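Local coordinates for protein neuraminidase (Influenza A virus, PDB 4K3Y) that is a neuraminidase-like influenza surface protein with the propeller fold of the viral sialidases, though it probably lacks their sialic-acid-cleaving activity, at residues Val46-Asp50 and Lys51-Arg55; Glu223-Gln226 and Ser227-Thr231; Ala325-Arg329 and Asp330-Leu334. All coordinates share one frame; numbering follows the deposited sequence.

Contact 1: residues Val46-Asp50 and Lys51-Arg55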
# COMPACT_ATOMS: atom_id res chain seq x y z
N VAL C 46 18.33 10.20 6.49
CA VAL C 46 17.80 9.92 5.18
C VAL C 46 18.81 9.14 4.37
O VAL C 46 20.02 9.46 4.37
CB VAL C 46 17.44 11.22 4.47
CG1 VAL C 46 16.95 10.95 3.04
CG2 VAL C 46 16.37 11.95 5.27
N SER C 47 18.33 8.11 3.69
CA SER C 47 19.13 7.44 2.68
C SER C 47 18.30 7.19 1.42
O SER C 47 17.09 6.89 1.48
CB SER C 47 19.72 6.14 3.21
OG SER C 47 20.80 5.76 2.39
N CYS C 48 18.97 7.33 0.28
CA CYS C 48 18.29 7.23 -0.99
C CYS C 48 18.71 5.99 -1.76
O CYS C 48 19.87 5.57 -1.69
CB CYS C 48 18.54 8.50 -1.80
SG CYS C 48 17.78 9.93 -1.03
N SER C 49 17.74 5.37 -2.44
CA SER C 49 18.01 4.29 -3.40
C SER C 49 17.99 4.87 -4.81
O SER C 49 18.13 6.08 -5.01
CB SER C 49 16.96 3.21 -3.28
OG SER C 49 15.72 3.65 -3.83
N ASP C 50 17.82 4.00 -5.80
CA ASP C 50 17.78 4.45 -7.18
C ASP C 50 16.34 4.73 -7.62
O ASP C 50 16.11 5.13 -8.75
CB ASP C 50 18.50 3.46 -8.11
CG ASP C 50 17.91 2.04 -8.06
OD1 ASP C 50 17.04 1.75 -7.20
OD2 ASP C 50 18.33 1.20 -8.90
N LYS C 51 15.40 4.53 -6.70
CA LYS C 51 13.98 4.81 -6.95
C LYS C 51 13.38 5.89 -6.03
O LYS C 51 12.46 6.60 -6.44
CB LYS C 51 13.16 3.52 -6.83
CG LYS C 51 13.71 2.34 -7.62
CD LYS C 51 13.80 2.64 -9.13
CE LYS C 51 14.40 1.48 -9.92
NZ LYS C 51 14.95 1.92 -11.24
N GLU C 52 13.89 6.02 -4.81
CA GLU C 52 13.31 6.96 -3.84
C GLU C 52 14.27 7.34 -2.69
O GLU C 52 15.35 6.77 -2.55
CB GLU C 52 12.02 6.38 -3.24
CG GLU C 52 12.23 5.00 -2.64
CD GLU C 52 10.98 4.40 -2.03
OE1 GLU C 52 9.86 4.84 -2.39
OE2 GLU C 52 11.12 3.47 -1.19
N CYS C 53 13.85 8.32 -1.89
CA CYS C 53 14.55 8.63 -0.65
C CYS C 53 13.75 8.04 0.51
O CYS C 53 12.52 8.18 0.55
CB CYS C 53 14.71 10.14 -0.49
SG CYS C 53 15.99 10.80 -1.56
N ARG C 54 14.42 7.36 1.44
CA ARG C 54 13.72 6.86 2.62
C ARG C 54 14.20 7.52 3.91
O ARG C 54 15.38 7.86 4.06
CB ARG C 54 13.77 5.33 2.76
CG ARG C 54 13.04 4.59 1.64
CD ARG C 54 12.95 3.08 1.89
NE ARG C 54 11.96 2.71 2.92
CZ ARG C 54 10.63 2.82 2.80
NH1 ARG C 54 10.10 3.33 1.69
NH2 ARG C 54 9.83 2.44 3.79
N ARG C 55 13.25 7.69 4.82
CA ARG C 55 13.48 8.23 6.15
C ARG C 55 13.61 7.05 7.11
O ARG C 55 12.61 6.41 7.48
CB ARG C 55 12.27 9.07 6.59
CG ARG C 55 12.60 10.14 7.59
CD ARG C 55 11.79 10.05 8.86
NE ARG C 55 10.68 11.01 8.85
CZ ARG C 55 10.09 11.52 9.94
NH1 ARG C 55 10.52 11.20 11.15
NH2 ARG C 55 9.08 12.37 9.81
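Asp50 and Lys51 sit next to each other at the tip of a tight turn, and their side chains run side by side in the same direction. Lys51 bends back at its second torsion (chi2 -60°), which lays its methylenes along the aspartate: CG of Lys51 comes 3.4 Å from OD1 of Asp50, and CD lies against the Asp50 backbone carbonyl. The charged ends stay 4.2 Å apart, Lys51 NZ to Asp50 OD2, too far for a salt bridge, so any attraction between them is loose. One residue earlier, Ser49 OG holds the turn with two bonds: Ser49 OG accepts from Lys51 N at 3.0 Å, which makes an ST turn, and from Glu52 N at 3.2 Å. Ser49 N in turn donates to Glu52 O at 2.8 Å. The turn closes a beta hairpin of strands 40-48 and 53-61, the first two strands of a propeller blade. Cys53 faces Cys48 in a non-hydrogen-bonded antiparallel pair, and the disulfide joins them straight across, SG to SG 2.1 Å with chi3 96°. On the same face Val46 CG1 lies 4.3 Å from Cys53 CB, and all three side chains touch Tyr322. Ser47 and Arg54, pointing to the other face, form the hydrogen-bonded pair, with Arg54 N donating to Ser47 O at 2.7 Å. The Arg54 guanidinium bridges to Glu52 through NH1 and also bonds Ser81 through NE, while Ser47 OG bonds Ser148.

Contact 2: residues Glu223-Gln226 and Ser227-Thr231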
# COMPACT_ATOMS: atom_id res chain seq x y z
N GLU C 223 38.49 11.59 4.30
CA GLU C 223 38.25 11.24 2.91
C GLU C 223 38.95 9.91 2.63
O GLU C 223 39.97 9.59 3.24
CB GLU C 223 38.71 12.35 1.95
CG GLU C 223 40.22 12.53 1.82
CD GLU C 223 40.59 13.67 0.87
OE1 GLU C 223 39.74 14.56 0.65
OE2 GLU C 223 41.74 13.66 0.36
N PHE C 224 38.38 9.11 1.73
CA PHE C 224 38.97 7.83 1.38
C PHE C 224 38.44 7.29 0.05
O PHE C 224 37.32 7.62 -0.36
CB PHE C 224 38.74 6.80 2.50
CG PHE C 224 37.29 6.49 2.75
CD1 PHE C 224 36.55 7.24 3.66
CD2 PHE C 224 36.65 5.44 2.09
CE1 PHE C 224 35.21 6.95 3.89
CE2 PHE C 224 35.30 5.14 2.32
CZ PHE C 224 34.59 5.88 3.22
N ASP C 225 39.26 6.47 -0.61
CA ASP C 225 38.84 5.82 -1.85
C ASP C 225 38.59 4.34 -1.61
O ASP C 225 38.67 3.88 -0.46
CB ASP C 225 39.85 6.05 -3.00
CG ASP C 225 41.29 5.77 -2.59
OD1 ASP C 225 41.54 4.74 -1.93
OD2 ASP C 225 42.17 6.59 -2.94
N GLN C 226 38.27 3.61 -2.68
CA GLN C 226 37.87 2.21 -2.56
C GLN C 226 39.00 1.29 -2.10
O GLN C 226 38.75 0.19 -1.61
CB GLN C 226 37.26 1.69 -3.87
CG GLN C 226 38.10 1.93 -5.11
CD GLN C 226 37.35 1.57 -6.38
OE1 GLN C 226 36.40 0.78 -6.35
NE2 GLN C 226 37.75 2.16 -7.49
N SER C 227 40.24 1.75 -2.25
CA SER C 227 41.41 0.99 -1.82
C SER C 227 41.72 1.22 -0.33
O SER C 227 42.78 0.82 0.15
CB SER C 227 42.62 1.32 -2.70
OG SER C 227 42.73 2.71 -2.95
N PHE C 228 40.79 1.87 0.37
CA PHE C 228 40.96 2.27 1.77
C PHE C 228 42.17 3.18 2.02
O PHE C 228 42.79 3.15 3.09
CB PHE C 228 40.99 1.07 2.72
CG PHE C 228 39.65 0.44 2.94
CD1 PHE C 228 38.49 1.11 2.58
CD2 PHE C 228 39.54 -0.82 3.50
CE1 PHE C 228 37.24 0.53 2.78
CE2 PHE C 228 38.30 -1.40 3.71
CZ PHE C 228 37.15 -0.72 3.35
N THR C 229 42.49 4.00 1.03
CA THR C 229 43.49 5.02 1.22
C THR C 229 42.82 6.28 1.78
O THR C 229 42.02 6.95 1.10
CB THR C 229 44.23 5.32 -0.10
OG1 THR C 229 44.82 4.11 -0.60
CG2 THR C 229 45.31 6.36 0.14
N TYR C 230 43.14 6.59 3.03
CA TYR C 230 42.47 7.68 3.71
C TYR C 230 43.44 8.74 4.22
O TYR C 230 44.62 8.49 4.44
CB TYR C 230 41.64 7.16 4.90
CG TYR C 230 42.47 6.63 6.06
CD1 TYR C 230 42.87 5.30 6.10
CD2 TYR C 230 42.86 7.47 7.11
CE1 TYR C 230 43.63 4.81 7.15
CE2 TYR C 230 43.63 6.98 8.16
CZ TYR C 230 44.01 5.65 8.17
OH TYR C 230 44.77 5.15 9.21
N THR C 231 42.89 9.93 4.39
CA THR C 231 43.54 10.94 5.18
C THR C 231 42.48 11.65 6.02
O THR C 231 41.37 11.94 5.54
CB THR C 231 44.38 11.90 4.30
OG1 THR C 231 44.48 13.18 4.93
CG2 THR C 231 43.77 12.06 2.92
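Glu223 and Thr231 pair across a beta hairpin, closed by a type I turn from Asp225 to Phe228 with a G1 bulge at Phe228 and Thr229; the hairpin links the third and fourth strands of a propeller blade. Among the backbone bonds, Glu223 and Thr231 exchange N-H and C=O in both directions, and Asp225 N donates to Thr229 O at 3.3 Å. Phe228 N closes the turn on Asp225 O at 3.0 Å, with Phe228 in the left-handed region (phi 58°). The apolar contacts split between two faces. Phe224 CB meets Tyr230 CB at 3.8 Å on one, their rings leading away, and on the other the Glu223 chain runs beside Thr231, its CG 3.7 Å from Thr231 CG2. Outside the hairpin, the Phe228 ring makes a cation-pi contact with Arg175, whose NH1 also binds Gln226 O, and Tyr230 OH accepts from Asp188 N. The side-chain polar bonds converge on Asp225. Its CG stands between its own N and carbonyl carbon (chi1 49°), which carries OD1 in over the turn; there Ser227 OG at 2.6 Å and Thr229 N at 3.2 Å reach Asp225 OD1 from opposite faces of the carboxylate.

Contact 3: residues Ala325-Arg329 and Asp330-Leu334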
# COMPACT_ATOMS: atom_id res chain seq x y z
N ALA C 325 19.75 9.66 -5.82
CA ALA C 325 20.28 9.12 -7.08
C ALA C 325 19.27 8.36 -7.92
O ALA C 325 19.57 7.28 -8.46
CB ALA C 325 21.53 8.27 -6.83
N TYR C 326 18.06 8.91 -8.02
CA TYR C 326 17.12 8.50 -9.06
C TYR C 326 17.04 9.65 -10.06
O TYR C 326 15.98 10.02 -10.58
CB TYR C 326 15.76 8.11 -8.48
CG TYR C 326 15.18 9.06 -7.45
CD1 TYR C 326 15.60 9.04 -6.12
CD2 TYR C 326 14.19 9.97 -7.81
CE1 TYR C 326 15.06 9.91 -5.19
CE2 TYR C 326 13.64 10.83 -6.89
CZ TYR C 326 14.07 10.80 -5.58
OH TYR C 326 13.51 11.67 -4.67
N GLU C 327 18.22 10.20 -10.31
CA GLU C 327 18.44 11.27 -11.26
C GLU C 327 18.61 10.70 -12.65
O GLU C 327 18.86 9.51 -12.83
CB GLU C 327 19.70 12.07 -10.86
CG GLU C 327 20.75 11.27 -10.03
CD GLU C 327 22.13 11.18 -10.69
OE1 GLU C 327 22.22 11.27 -11.93
OE2 GLU C 327 23.14 11.01 -9.96
N SER C 328 18.41 11.56 -13.64
CA SER C 328 18.96 11.35 -14.96
C SER C 328 19.63 12.68 -15.21
O SER C 328 19.57 13.24 -16.32
CB SER C 328 17.87 11.05 -15.98
OG SER C 328 18.24 9.96 -16.81
N ARG C 329 20.26 13.19 -14.14
CA ARG C 329 20.85 14.53 -14.11
C ARG C 329 22.36 14.51 -14.38
O ARG C 329 23.05 13.55 -14.02
CB ARG C 329 20.59 15.21 -12.75
CG ARG C 329 19.15 15.66 -12.51
CD ARG C 329 19.04 16.56 -11.27
NE ARG C 329 19.56 17.91 -11.50
CZ ARG C 329 19.66 18.85 -10.56
NH1 ARG C 329 19.28 18.59 -9.31
NH2 ARG C 329 20.15 20.04 -10.86
N ASP C 330 22.84 15.59 -14.99
CA ASP C 330 24.23 15.72 -15.43
C ASP C 330 25.21 16.14 -14.32
O ASP C 330 26.39 16.43 -14.59
CB ASP C 330 24.30 16.72 -16.60
CG ASP C 330 23.59 18.04 -16.29
OD1 ASP C 330 23.18 18.25 -15.12
OD2 ASP C 330 23.44 18.86 -17.22
N CYS C 331 24.72 16.20 -13.08
CA CYS C 331 25.57 16.48 -11.92
C CYS C 331 24.96 15.78 -10.71
O CYS C 331 23.77 15.45 -10.72
CB CYS C 331 25.68 17.99 -11.67
SG CYS C 331 24.08 18.81 -11.36
N GLN C 332 25.78 15.54 -9.68
CA GLN C 332 25.32 14.79 -8.51
C GLN C 332 24.77 15.72 -7.43
O GLN C 332 25.52 16.53 -6.86
CB GLN C 332 26.44 13.91 -7.96
CG GLN C 332 26.09 13.20 -6.64
CD GLN C 332 24.85 12.31 -6.76
OE1 GLN C 332 24.85 11.33 -7.51
NE2 GLN C 332 23.80 12.65 -6.02
N GLU C 333 23.47 15.62 -7.13
CA GLU C 333 22.85 16.52 -6.16
C GLU C 333 23.16 16.16 -4.69
O GLU C 333 23.30 14.99 -4.33
CB GLU C 333 21.33 16.64 -6.41
CG GLU C 333 20.51 17.33 -5.30
CD GLU C 333 20.63 18.86 -5.27
OE1 GLU C 333 21.74 19.40 -5.45
OE2 GLU C 333 19.59 19.53 -5.06
N LEU C 334 23.30 17.19 -3.86
CA LEU C 334 23.64 17.01 -2.45
C LEU C 334 22.57 17.64 -1.56
O LEU C 334 22.07 18.74 -1.83
CB LEU C 334 25.01 17.63 -2.15
CG LEU C 334 25.65 17.36 -0.79
CD1 LEU C 334 25.62 15.87 -0.46
CD2 LEU C 334 27.09 17.91 -0.75
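Gln332 NE2 is held by two carbonyls: it donates to Glu333 O at 2.9 Å, in the carbonyl plane and on a lone pair, and also to Pro324 O, while OE1 at the other end of the amide accepts from Gly12 N. The bond to Glu333 O lies almost in the plane of the amide itself and is close to straight (161°). Bonds at both the N and the O of the amide fix its rotation. Gln332 reaches back this way because its chain turns at the second torsion (chi2 58°). Across the loop Glu327 points its carboxylate at the same amide, the two side chains crossing at about a right angle with their planes 62° apart. Glu327 OE2 faces Gln332 OE1, but both are acceptors and no hydrogen bond joins them.

Arg329 supplies the second meeting. Its chain bends at chi3 and brings the guanidinium back over the following residues, where Cys331 SG lies over one face, 4.1 Å from Arg329 NH2. Glu333 CB approaches Arg329 NH1 obliquely, also at 4.1 Å. The Glu333 carboxylate stays somewhat further off, Glu333 OE2 being 4.4 Å from Arg329 NH1, so the opposite charges are near but short of a salt bridge. Ile130 of a neighbouring subunit packs on both Arg329 and Glu333, and Ser328 OG bonds O6 of a glycan sugar.

Cys331 carries a disulfide to Cys16, and Gln332 makes backbone bonds to Asn14 and Cys16. The irregular loop between strands 315-322 and 335-343 is thereby tied to the N-terminal segment leading into strand 20-26, the strand that completes the last blade, as in the ring closure of a beta-propeller.

In the fold
Contact 1 is buried, contact 3 partly so, and contact 2 lies at the surface. Contacts 1 and 2 are each the turn of a hairpin within one blade, but contact 1 joins the first two strands of its sheet and contact 2 the last two. Contact 3 also connects the first two strands of a blade, through a longer irregular loop. Contacts 1 and 3 touch through Tyr326, which packs against Asp50 and Cys53, whereas contact 2 stands about 25 Å from contact 1, centre to centre. Disulfides serve contacts 1 and 3, one inside the hairpin, the other reaching the N-terminal segment; contact 2 has no disulfide, and its turn gathers its bonds on the Asp225 carboxylate. Only contact 3 meets another subunit.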